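Local coordinates for protein peptidase S15/CocE/NonD (Thaumarchaeota archaeon SCGC AB-539-E09, PDB 4PF1) that probably removes residues from the amino-terminal end of peptides, acting as a serine aminopeptidase of the alpha/beta-hydrolase fold, at residues L341-D346 and G381-H386; F321-W326 and D389-E394; W143-I148 and N173-L178. All coordinates share one frame; numbering follows the deposited sequence.

Contact 1 (L341-D346 and G381-H386); sequences LQFEGD and GANAWH. With GOL (glycerol), chain H.
Asn383 reaches across to Glu344 and Phe343 from just before an edge strand. Asn383 CB rests against CG of Glu344 at 3.8 Å, the two side chains crossing at about a right angle. Because chi1 of -68° sets CG opposite the carbonyl carbon, the carboxamide is carried to the edge of the Phe343 ring, its plane 57° from that of the ring. There Asn383 OD1 lies in the ring plane, 3.9 Å from Phe343 CD1. Asn383 OD1 also accepts a hydrogen bond from glycerol O1 at 2.9 Å and is hydrogen-bonded to the hydroxyl of Tyr378. Asn383 ND2 gives a nearly straight bond (174°) to glycerol O2, 2.7 Å away, and O2 in turn donates to the Gln342 carbonyl. The glycerol, probably from the crystallisation liquor, thus bridges the two segments. A leucine here would probably leave the Tyr378 hydroxyl and the glycerol without their amide partner. Glu344 turns its carboxylate elsewhere, OE2 accepting from Asp346 N of the second subunit. Asn383 and Ala384 form a G1 beta bulge opposite Glu379, where strand 384-388 pairs with strand 375-379, while the 341-346 segment runs from strand 341-342 to helix 347-365, whose start Asp346 caps.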
loop_
_atom_site.group_PDB
_atom_site.type_symbol
_atom_site.label_atom_id
_atom_site.label_comp_id
_atom_site.label_asym_id
_atom_site.label_seq_id
_atom_site.Cartn_x
_atom_site.Cartn_y
_atom_site.Cartn_z
ATOM N N LEU A 341 2.561 -6.818 15.824
ATOM C CA LEU A 341 3.598 -7.547 16.563
ATOM C C LEU A 341 4.627 -8.152 15.630
ATOM O O LEU A 341 4.259 -8.817 14.668
ATOM C CB LEU A 341 2.992 -8.652 17.454
ATOM C CG LEU A 341 1.847 -8.263 18.399
ATOM C CD1 LEU A 341 1.442 -9.441 19.247
ATOM C CD2 LEU A 341 2.232 -7.098 19.300
ATOM N N GLN A 342 5.919 -7.943 15.932
ATOM C CA GLN A 342 7.028 -8.471 15.136
ATOM C C GLN A 342 7.847 -9.460 15.957
ATOM O O GLN A 342 8.276 -9.146 17.069
ATOM C CB GLN A 342 7.907 -7.335 14.602
ATOM C CG GLN A 342 7.205 -6.494 13.539
ATOM C CD GLN A 342 8.000 -5.277 13.157
ATOM O OE1 GLN A 342 8.224 -4.370 13.964
ATOM N NE2 GLN A 342 8.407 -5.210 11.900
ATOM N N PHE A 343 8.023 -10.677 15.420
ATOM C CA PHE A 343 8.741 -11.754 16.099
ATOM C C PHE A 343 10.160 -11.896 15.533
ATOM O O PHE A 343 10.462 -11.329 14.478
ATOM C CB PHE A 343 7.946 -13.079 15.999
ATOM C CG PHE A 343 6.471 -12.937 16.339
ATOM C CD1 PHE A 343 6.067 -12.366 17.546
ATOM C CD2 PHE A 343 5.490 -13.359 15.448
ATOM C CE1 PHE A 343 4.710 -12.209 17.845
ATOM C CE2 PHE A 343 4.133 -13.201 15.750
ATOM C CZ PHE A 343 3.752 -12.637 16.950
ATOM N N GLU A 344 11.047 -12.592 16.263
ATOM C CA GLU A 344 12.442 -12.731 15.851
ATOM C C GLU A 344 12.594 -13.794 14.754
ATOM O O GLU A 344 12.847 -14.967 15.041
ATOM C CB GLU A 344 13.351 -13.025 17.056
ATOM C CG GLU A 344 13.720 -11.780 17.847
ATOM C CD GLU A 344 14.683 -10.843 17.142
ATOM O OE1 GLU A 344 15.901 -11.129 17.144
ATOM O OE2 GLU A 344 14.218 -9.822 16.586
ATOM N N GLY A 345 12.419 -13.355 13.509
ATOM C CA GLY A 345 12.527 -14.200 12.326
ATOM C C GLY A 345 11.276 -15.004 12.047
ATOM O O GLY A 345 10.263 -14.847 12.738
ATOM N N ASP A 346 11.340 -15.876 11.028
ATOM C CA ASP A 346 10.225 -16.748 10.669
ATOM C C ASP A 346 10.148 -17.909 11.671
ATOM O O ASP A 346 10.770 -18.955 11.466
ATOM C CB ASP A 346 10.363 -17.249 9.207
ATOM C CG ASP A 346 9.283 -18.220 8.753
ATOM O OD1 ASP A 346 8.278 -18.374 9.479
ATOM O OD2 ASP A 346 9.455 -18.838 7.685
ATOM N N GLY A 381 7.052 -10.523 23.783
ATOM C CA GLY A 381 7.679 -9.420 24.502
ATOM C C GLY A 381 9.186 -9.592 24.529
ATOM O O GLY A 381 9.920 -8.752 24.004
ATOM N N ALA A 382 9.654 -10.721 25.112
ATOM C CA ALA A 382 11.071 -11.086 25.176
ATOM C C ALA A 382 11.554 -11.662 23.831
ATOM O O ALA A 382 12.746 -11.569 23.522
ATOM C CB ALA A 382 11.296 -12.101 26.287
ATOM N N ASN A 383 10.619 -12.264 23.042
ATOM C CA ASN A 383 10.863 -12.865 21.715
ATOM C C ASN A 383 11.944 -13.969 21.770
ATOM O O ASN A 383 12.950 -13.902 21.058
ATOM C CB ASN A 383 11.210 -11.789 20.673
ATOM C CG ASN A 383 10.057 -10.877 20.353
ATOM O OD1 ASN A 383 9.023 -11.300 19.824
ATOM N ND2 ASN A 383 10.206 -9.603 20.673
ATOM N N ALA A 384 11.719 -14.987 22.615
ATOM C CA ALA A 384 12.666 -16.085 22.784
ATOM C C ALA A 384 11.966 -17.416 22.998
ATOM O O ALA A 384 10.926 -17.475 23.662
ATOM C CB ALA A 384 13.595 -15.797 23.957
ATOM N N TRP A 385 12.548 -18.488 22.430
ATOM C CA TRP A 385 12.074 -19.861 22.589
ATOM C C TRP A 385 12.674 -20.437 23.861
ATOM O O TRP A 385 13.866 -20.247 24.118
ATOM C CB TRP A 385 12.470 -20.726 21.378
ATOM C CG TRP A 385 11.621 -20.528 20.155
ATOM C CD1 TRP A 385 11.967 -19.859 19.019
ATOM C CD2 TRP A 385 10.329 -21.101 19.908
ATOM N NE1 TRP A 385 10.953 -19.945 18.091
ATOM C CE2 TRP A 385 9.933 -20.699 18.612
ATOM C CE3 TRP A 385 9.441 -21.875 20.676
ATOM C CZ2 TRP A 385 8.698 -21.056 18.062
ATOM C CZ3 TRP A 385 8.221 -22.238 20.125
ATOM C CH2 TRP A 385 7.859 -21.829 18.835
ATOM N N HIS A 386 11.861 -21.113 24.668
ATOM C CA HIS A 386 12.338 -21.692 25.919
ATOM C C HIS A 386 12.119 -23.188 25.959
ATOM O O HIS A 386 11.140 -23.689 25.407
ATOM C CB HIS A 386 11.640 -21.043 27.127
ATOM C CG HIS A 386 11.833 -19.564 27.225
ATOM N ND1 HIS A 386 13.028 -19.020 27.659
ATOM C CD2 HIS A 386 10.963 -18.561 26.973
ATOM C CE1 HIS A 386 12.852 -17.709 27.638
ATOM N NE2 HIS A 386 11.626 -17.387 27.229
HETATM C C1 GOL H . 6.044 -8.812 21.049
HETATM O O1 GOL H . 6.510 -10.032 20.484
HETATM C C2 GOL H . 6.740 -7.614 20.443
HETATM O O2 GOL H . 8.088 -7.947 20.101
HETATM C C3 GOL H . 6.006 -7.133 19.214
HETATM O O3 GOL H . 6.664 -6.018 18.623
#

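Contact 2 (F321-W326 and D389-E394); sequences FVLGPW and DDWPPE
Phe321 and Trp391 form an edge-to-face aromatic pair, the phenyl edge turned to the indole face. CE2 of Phe321 lies 3.9 Å from CD1 of Trp391, over the five-membered ring; the two planes stand at 69° and the centroids are 5.6 Å apart. Further along the indole, the CD2 methyl of Leu323 approaches CZ2 of Trp391 at 3.7 Å, the side chains crossing at about a right angle. Two residues of one strand, on the same side of it, thereby divide the tryptophan: the phenyl takes the pyrrole part, the methyl the benzene part. Trp391 holds CG anti to its own backbone N (chi1 -174°), which carries the indole from its loop toward the sheet.

The next shell helps to place both partners. Trp391 N donates a bent hydrogen bond (135°) to Asp390 OD1 at 2.8 Å, and that oxygen is also hydrogen-bonded to the hydroxyl of Tyr306, on helix 301-309. The Tyr306 ring meets Phe321 as well, so one tyrosine serves both sides of the contact. Trp391 also packs on Val375 and Ser377 of the neighbouring strand 375-379. Strand 319-324, of the central hydrolase sheet, is thus met by the loop leading from edge strand 384-388 toward strand 401-408 of the C-terminal region. Leu323 stands close to, but not in contact with, residues that probably form the Ser-His-Asp triad.

Across the two segments the joint is therefore apolar, resting on dispersion and a ring edge against a pi face, while the indole NE1 is satisfied from outside by Gln561 OE1.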
loop_
_atom_site.group_PDB
_atom_site.type_symbol
_atom_site.label_atom_id
_atom_site.label_comp_id
_atom_site.label_asym_id
_atom_site.label_seq_id
_atom_site.Cartn_x
_atom_site.Cartn_y
_atom_site.Cartn_z
ATOM N N PHE A 321 5.003 -30.815 23.534
ATOM C CA PHE A 321 4.103 -29.684 23.311
ATOM C C PHE A 321 4.883 -28.452 22.858
ATOM O O PHE A 321 5.833 -28.037 23.521
ATOM C CB PHE A 321 3.281 -29.384 24.581
ATOM C CG PHE A 321 2.359 -28.182 24.540
ATOM C CD1 PHE A 321 1.518 -27.964 23.453
ATOM C CD2 PHE A 321 2.273 -27.317 25.625
ATOM C CE1 PHE A 321 0.658 -26.863 23.424
ATOM C CE2 PHE A 321 1.407 -26.220 25.599
ATOM C CZ PHE A 321 0.606 -26.000 24.500
ATOM N N VAL A 322 4.487 -27.887 21.708
ATOM C CA VAL A 322 5.091 -26.684 21.137
ATOM C C VAL A 322 4.028 -25.585 21.110
ATOM O O VAL A 322 2.949 -25.788 20.556
ATOM C CB VAL A 322 5.715 -26.927 19.729
ATOM C CG1 VAL A 322 6.355 -25.650 19.182
ATOM C CG2 VAL A 322 6.735 -28.061 19.762
ATOM N N LEU A 323 4.324 -24.441 21.746
ATOM C CA LEU A 323 3.420 -23.296 21.811
ATOM C C LEU A 323 4.119 -22.063 21.228
ATOM O O LEU A 323 5.000 -21.480 21.868
ATOM C CB LEU A 323 2.968 -23.071 23.273
ATOM C CG LEU A 323 1.844 -22.055 23.544
ATOM C CD1 LEU A 323 0.562 -22.401 22.777
ATOM C CD2 LEU A 323 1.539 -21.995 25.015
ATOM N N GLY A 324 3.774 -21.735 19.985
ATOM C CA GLY A 324 4.371 -20.619 19.256
ATOM C C GLY A 324 3.542 -19.346 19.246
ATOM O O GLY A 324 2.372 -19.363 19.640
ATOM N N PRO A 325 4.128 -18.207 18.778
ATOM C CA PRO A 325 3.366 -16.939 18.744
ATOM C C PRO A 325 2.528 -16.873 17.474
ATOM O O PRO A 325 2.709 -15.990 16.625
ATOM C CB PRO A 325 4.477 -15.888 18.753
ATOM C CG PRO A 325 5.594 -16.538 17.974
ATOM C CD PRO A 325 5.492 -18.032 18.228
ATOM N N TRP A 326 1.638 -17.844 17.320
ATOM C CA TRP A 326 0.941 -18.040 16.074
ATOM C C TRP A 326 -0.545 -17.900 16.162
ATOM O O TRP A 326 -1.157 -18.257 17.167
ATOM C CB TRP A 326 1.269 -19.450 15.538
ATOM C CG TRP A 326 2.737 -19.722 15.383
ATOM C CD1 TRP A 326 3.665 -18.910 14.798
ATOM C CD2 TRP A 326 3.427 -20.928 15.739
ATOM N NE1 TRP A 326 4.894 -19.526 14.783
ATOM C CE2 TRP A 326 4.780 -20.765 15.359
ATOM C CE3 TRP A 326 3.033 -22.137 16.340
ATOM C CZ2 TRP A 326 5.748 -21.751 15.595
ATOM C CZ3 TRP A 326 3.995 -23.104 16.588
ATOM C CH2 TRP A 326 5.332 -22.916 16.201
ATOM N N ASP A 389 10.189 -28.209 31.160
ATOM C CA ASP A 389 9.935 -29.600 31.539
ATOM C C ASP A 389 8.441 -29.862 31.727
ATOM O O ASP A 389 8.010 -31.019 31.705
ATOM C CB ASP A 389 10.701 -29.955 32.824
ATOM C CG ASP A 389 12.210 -29.955 32.663
ATOM O OD1 ASP A 389 12.694 -30.398 31.596
ATOM O OD2 ASP A 389 12.908 -29.552 33.619
ATOM N N ASP A 390 7.655 -28.786 31.924
ATOM C CA ASP A 390 6.208 -28.846 32.131
ATOM C C ASP A 390 5.561 -27.518 31.720
ATOM O O ASP A 390 6.262 -26.513 31.553
ATOM C CB ASP A 390 5.898 -29.158 33.616
ATOM C CG ASP A 390 4.555 -29.830 33.886
ATOM O OD1 ASP A 390 3.680 -29.808 32.986
ATOM O OD2 ASP A 390 4.372 -30.357 35.005
ATOM N N TRP A 391 4.224 -27.514 31.557
ATOM C CA TRP A 391 3.481 -26.302 31.245
ATOM C C TRP A 391 2.368 -26.077 32.288
ATOM O O TRP A 391 1.460 -26.904 32.400
ATOM C CB TRP A 391 2.915 -26.331 29.819
ATOM C CG TRP A 391 2.269 -25.036 29.419
ATOM C CD1 TRP A 391 0.937 -24.806 29.242
ATOM C CD2 TRP A 391 2.923 -23.771 29.237
ATOM N NE1 TRP A 391 0.722 -23.486 28.916
ATOM C CE2 TRP A 391 1.924 -22.827 28.910
ATOM C CE3 TRP A 391 4.264 -23.348 29.293
ATOM C CZ2 TRP A 391 2.224 -21.487 28.629
ATOM C CZ3 TRP A 391 4.555 -22.015 29.038
ATOM C CH2 TRP A 391 3.541 -21.099 28.719
ATOM N N PRO A 392 2.435 -24.990 33.098
ATOM C CA PRO A 392 3.459 -23.924 33.119
ATOM C C PRO A 392 4.782 -24.389 33.755
ATOM O O PRO A 392 4.773 -25.384 34.489
ATOM C CB PRO A 392 2.789 -22.832 33.963
ATOM C CG PRO A 392 1.928 -23.587 34.915
ATOM C CD PRO A 392 1.397 -24.755 34.123
ATOM N N PRO A 393 5.926 -23.691 33.511
ATOM C CA PRO A 393 7.190 -24.122 34.139
ATOM C C PRO A 393 7.146 -23.995 35.659
ATOM O O PRO A 393 6.562 -23.046 36.186
ATOM C CB PRO A 393 8.237 -23.184 33.532
ATOM C CG PRO A 393 7.475 -22.003 33.071
ATOM C CD PRO A 393 6.129 -22.504 32.653
ATOM N N GLU A 394 7.733 -24.971 36.359
ATOM C CA GLU A 394 7.752 -25.008 37.823
ATOM C C GLU A 394 9.148 -24.695 38.357
ATOM O O GLU A 394 9.961 -24.091 37.657
ATOM C CB GLU A 394 7.274 -26.382 38.334
ATOM C CG GLU A 394 5.822 -26.691 37.990
ATOM C CD GLU A 394 5.352 -28.119 38.209
ATOM O OE1 GLU A 394 6.196 -28.997 38.504
ATOM O OE2 GLU A 394 4.133 -28.363 38.063
#

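Contact 3 (W143-I148 and N173-L178); sequences WLVKNI and NPHPAL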
loop_
_atom_site.group_PDB
_atom_site.type_symbol
_atom_site.label_atom_id
_atom_site.label_comp_id
_atom_site.label_asym_id
_atom_site.label_seq_id
_atom_site.Cartn_x
_atom_site.Cartn_y
_atom_site.Cartn_z
ATOM N N TRP A 143 -3.217 -49.941 2.469
ATOM C CA TRP A 143 -3.153 -49.886 1.009
ATOM C C TRP A 143 -1.881 -49.160 0.549
ATOM O O TRP A 143 -1.210 -49.636 -0.363
ATOM C CB TRP A 143 -4.396 -49.192 0.430
ATOM C CG TRP A 143 -4.509 -49.311 -1.065
ATOM C CD1 TRP A 143 -5.229 -50.237 -1.760
ATOM C CD2 TRP A 143 -3.855 -48.491 -2.047
ATOM N NE1 TRP A 143 -5.073 -50.040 -3.113
ATOM C CE2 TRP A 143 -4.224 -48.982 -3.317
ATOM C CE3 TRP A 143 -2.978 -47.392 -1.974
ATOM C CZ2 TRP A 143 -3.766 -48.402 -4.507
ATOM C CZ3 TRP A 143 -2.512 -46.829 -3.153
ATOM C CH2 TRP A 143 -2.900 -47.335 -4.399
ATOM N N LEU A 144 -1.571 -47.997 1.163
ATOM C CA LEU A 144 -0.422 -47.161 0.804
ATOM C C LEU A 144 0.915 -47.913 0.901
ATOM O O LEU A 144 1.659 -47.932 -0.077
ATOM C CB LEU A 144 -0.370 -45.885 1.665
ATOM C CG LEU A 144 -1.404 -44.794 1.347
ATOM C CD1 LEU A 144 -1.477 -43.775 2.469
ATOM C CD2 LEU A 144 -1.105 -44.106 0.019
ATOM N N VAL A 145 1.209 -48.550 2.060
ATOM C CA VAL A 145 2.478 -49.270 2.274
ATOM C C VAL A 145 2.585 -50.543 1.393
ATOM O O VAL A 145 3.698 -51.000 1.127
ATOM C CB VAL A 145 2.754 -49.595 3.771
ATOM C CG1 VAL A 145 2.928 -48.319 4.588
ATOM C CG2 VAL A 145 1.669 -50.494 4.372
ATOM N N LYS A 146 1.436 -51.094 0.941
ATOM C CA LYS A 146 1.400 -52.291 0.093
ATOM C C LYS A 146 1.455 -51.959 -1.402
ATOM O O LYS A 146 1.909 -52.795 -2.183
ATOM C CB LYS A 146 0.129 -53.116 0.370
ATOM C CG LYS A 146 0.216 -54.031 1.585
ATOM C CD LYS A 146 -1.136 -54.679 1.867
ATOM C CE LYS A 146 -1.049 -55.818 2.855
ATOM N NZ LYS A 146 -0.996 -55.335 4.259
ATOM N N ASN A 147 0.965 -50.770 -1.813
ATOM C CA ASN A 147 0.870 -50.438 -3.239
ATOM C C ASN A 147 1.817 -49.324 -3.712
ATOM O O ASN A 147 1.897 -49.085 -4.920
ATOM C CB ASN A 147 -0.568 -50.100 -3.611
ATOM C CG ASN A 147 -1.490 -51.278 -3.454
ATOM O OD1 ASN A 147 -1.651 -52.094 -4.364
ATOM N ND2 ASN A 147 -2.055 -51.438 -2.266
ATOM N N ILE A 148 2.549 -48.664 -2.793
ATOM C CA ILE A 148 3.528 -47.646 -3.191
ATOM C C ILE A 148 4.931 -48.239 -2.971
ATOM O O ILE A 148 5.373 -48.365 -1.825
ATOM C CB ILE A 148 3.319 -46.270 -2.481
ATOM C CG1 ILE A 148 1.856 -45.741 -2.627
ATOM C CG2 ILE A 148 4.352 -45.231 -2.946
ATOM C CD1 ILE A 148 1.274 -45.596 -4.114
ATOM N N ASN A 173 -6.316 -47.249 17.739
ATOM C CA ASN A 173 -6.051 -48.574 17.129
ATOM C C ASN A 173 -5.132 -48.360 15.900
ATOM O O ASN A 173 -5.578 -48.511 14.756
ATOM C CB ASN A 173 -7.357 -49.301 16.758
ATOM C CG ASN A 173 -8.340 -49.421 17.897
ATOM O OD1 ASN A 173 -9.451 -48.881 17.847
ATOM N ND2 ASN A 173 -7.956 -50.139 18.947
ATOM N N PRO A 174 -3.903 -47.824 16.118
ATOM C CA PRO A 174 -3.081 -47.414 14.973
ATOM C C PRO A 174 -2.516 -48.559 14.158
ATOM O O PRO A 174 -2.223 -49.628 14.690
ATOM C CB PRO A 174 -1.958 -46.596 15.617
ATOM C CG PRO A 174 -1.843 -47.126 16.985
ATOM C CD PRO A 174 -3.237 -47.500 17.399
ATOM N N HIS A 175 -2.350 -48.309 12.854
ATOM C CA HIS A 175 -1.714 -49.236 11.935
ATOM C C HIS A 175 -0.237 -49.331 12.320
ATOM O O HIS A 175 0.365 -48.298 12.629
ATOM C CB HIS A 175 -1.883 -48.752 10.481
ATOM C CG HIS A 175 -1.479 -49.768 9.458
ATOM N ND1 HIS A 175 -0.150 -50.017 9.178
ATOM C CD2 HIS A 175 -2.245 -50.574 8.691
ATOM C CE1 HIS A 175 -0.147 -50.961 8.254
ATOM N NE2 HIS A 175 -1.385 -51.332 7.933
ATOM N N PRO A 176 0.365 -50.552 12.342
ATOM C CA PRO A 176 1.782 -50.673 12.751
ATOM C C PRO A 176 2.763 -49.817 11.936
ATOM O O PRO A 176 3.857 -49.530 12.428
ATOM C CB PRO A 176 2.079 -52.168 12.567
ATOM C CG PRO A 176 0.976 -52.690 11.707
ATOM C CD PRO A 176 -0.218 -51.874 12.048
ATOM N N ALA A 177 2.373 -49.390 10.712
ATOM C CA ALA A 177 3.218 -48.551 9.856
ATOM C C ALA A 177 3.231 -47.071 10.309
ATOM O O ALA A 177 4.139 -46.335 9.925
ATOM C CB ALA A 177 2.769 -48.653 8.409
ATOM N N LEU A 178 2.233 -46.636 11.125
ATOM C CA LEU A 178 2.194 -45.262 11.646
ATOM C C LEU A 178 3.265 -45.110 12.737
ATOM O O LEU A 178 3.196 -45.781 13.776
ATOM C CB LEU A 178 0.793 -44.883 12.172
ATOM C CG LEU A 178 0.641 -43.429 12.658
ATOM C CD1 LEU A 178 0.511 -42.460 11.486
ATOM C CD2 LEU A 178 -0.535 -43.290 13.591
#
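Val145 turns its two methyls to different partners, CG1 to Ala177 and CG2 to His175. CG1 of Val145 meets CB of Ala177 at 3.8 Å, methyl against methyl, and both CB atoms are directed into the contact. CG2 of Val145 comes to CE1 of His175 more loosely, at 4.3 Å and obliquely to the ring. The division follows from chi1 of -64°, which puts CG1 opposite the carbonyl carbon and CG2 between the backbone N and that carbon.

The imidazole is held in its orientation by its own turn. ND1 of His175 accepts from the backbone N of Ala177 at 3.0 Å, a fairly straight bond (163°) close to the ring plane, while CD of Pro176 sits 3.4 Å above one face of the His175 ring, toward the rim.

In the alpha/beta-hydrolase fold, the last turn of helix 133-147 packs beside the type I turn, His175 to Leu178, that ends the link from helix 162-169 to strand 178-184, a parallel strand of the central sheet. Ile141, one turn earlier on helix 133-147, also touches His175 and Ala177, and the backbone of Ala177 is hydrogen-bonded to that of Val155 on strand 154-160.

On the far nitrogen, His175 NE2 is hydrogen-bonded to OD1 of Asp142, the helix residue just before the 143-148 segment. With ND1 serving as acceptor, the proton of a neutral ring would probably sit on NE2. Asp142 also pairs with Lys146 within the helix, a salt bridge from NZ to OD1 that leaves Lys146 NZ 5.4 Å from His175 NE2. The ring of Tyr138, from the same helix, meets the imidazole as well, their planes at about 50°. At the helix end, the side-chain hydrogen bond from Asn147 ND2 to Trp143 O is 2.8 Å long.

Read from the N terminus, contact 3 closes first, joining the end of helix 133-147 to the approach of strand 178-184 around a loop that includes strand 154-160 and helix 162-169. Well after it, contact 2 opens on strand 319-324 and closes beyond strand 384-388, tying the central sheet to the loop that enters the C-terminal beta region. Contact 1 nests inside that larger loop, running from strand 341-342 past helix 347-365 to the edge strand. The two nested contacts touch: Phe343 packs on Pro325, and Trp385 on Gly324 and Trp326. Contact 3, its centre about 32 Å from that of contact 2, serves the same central sheet, strand 287-292 separating strands 178-184 and 319-324.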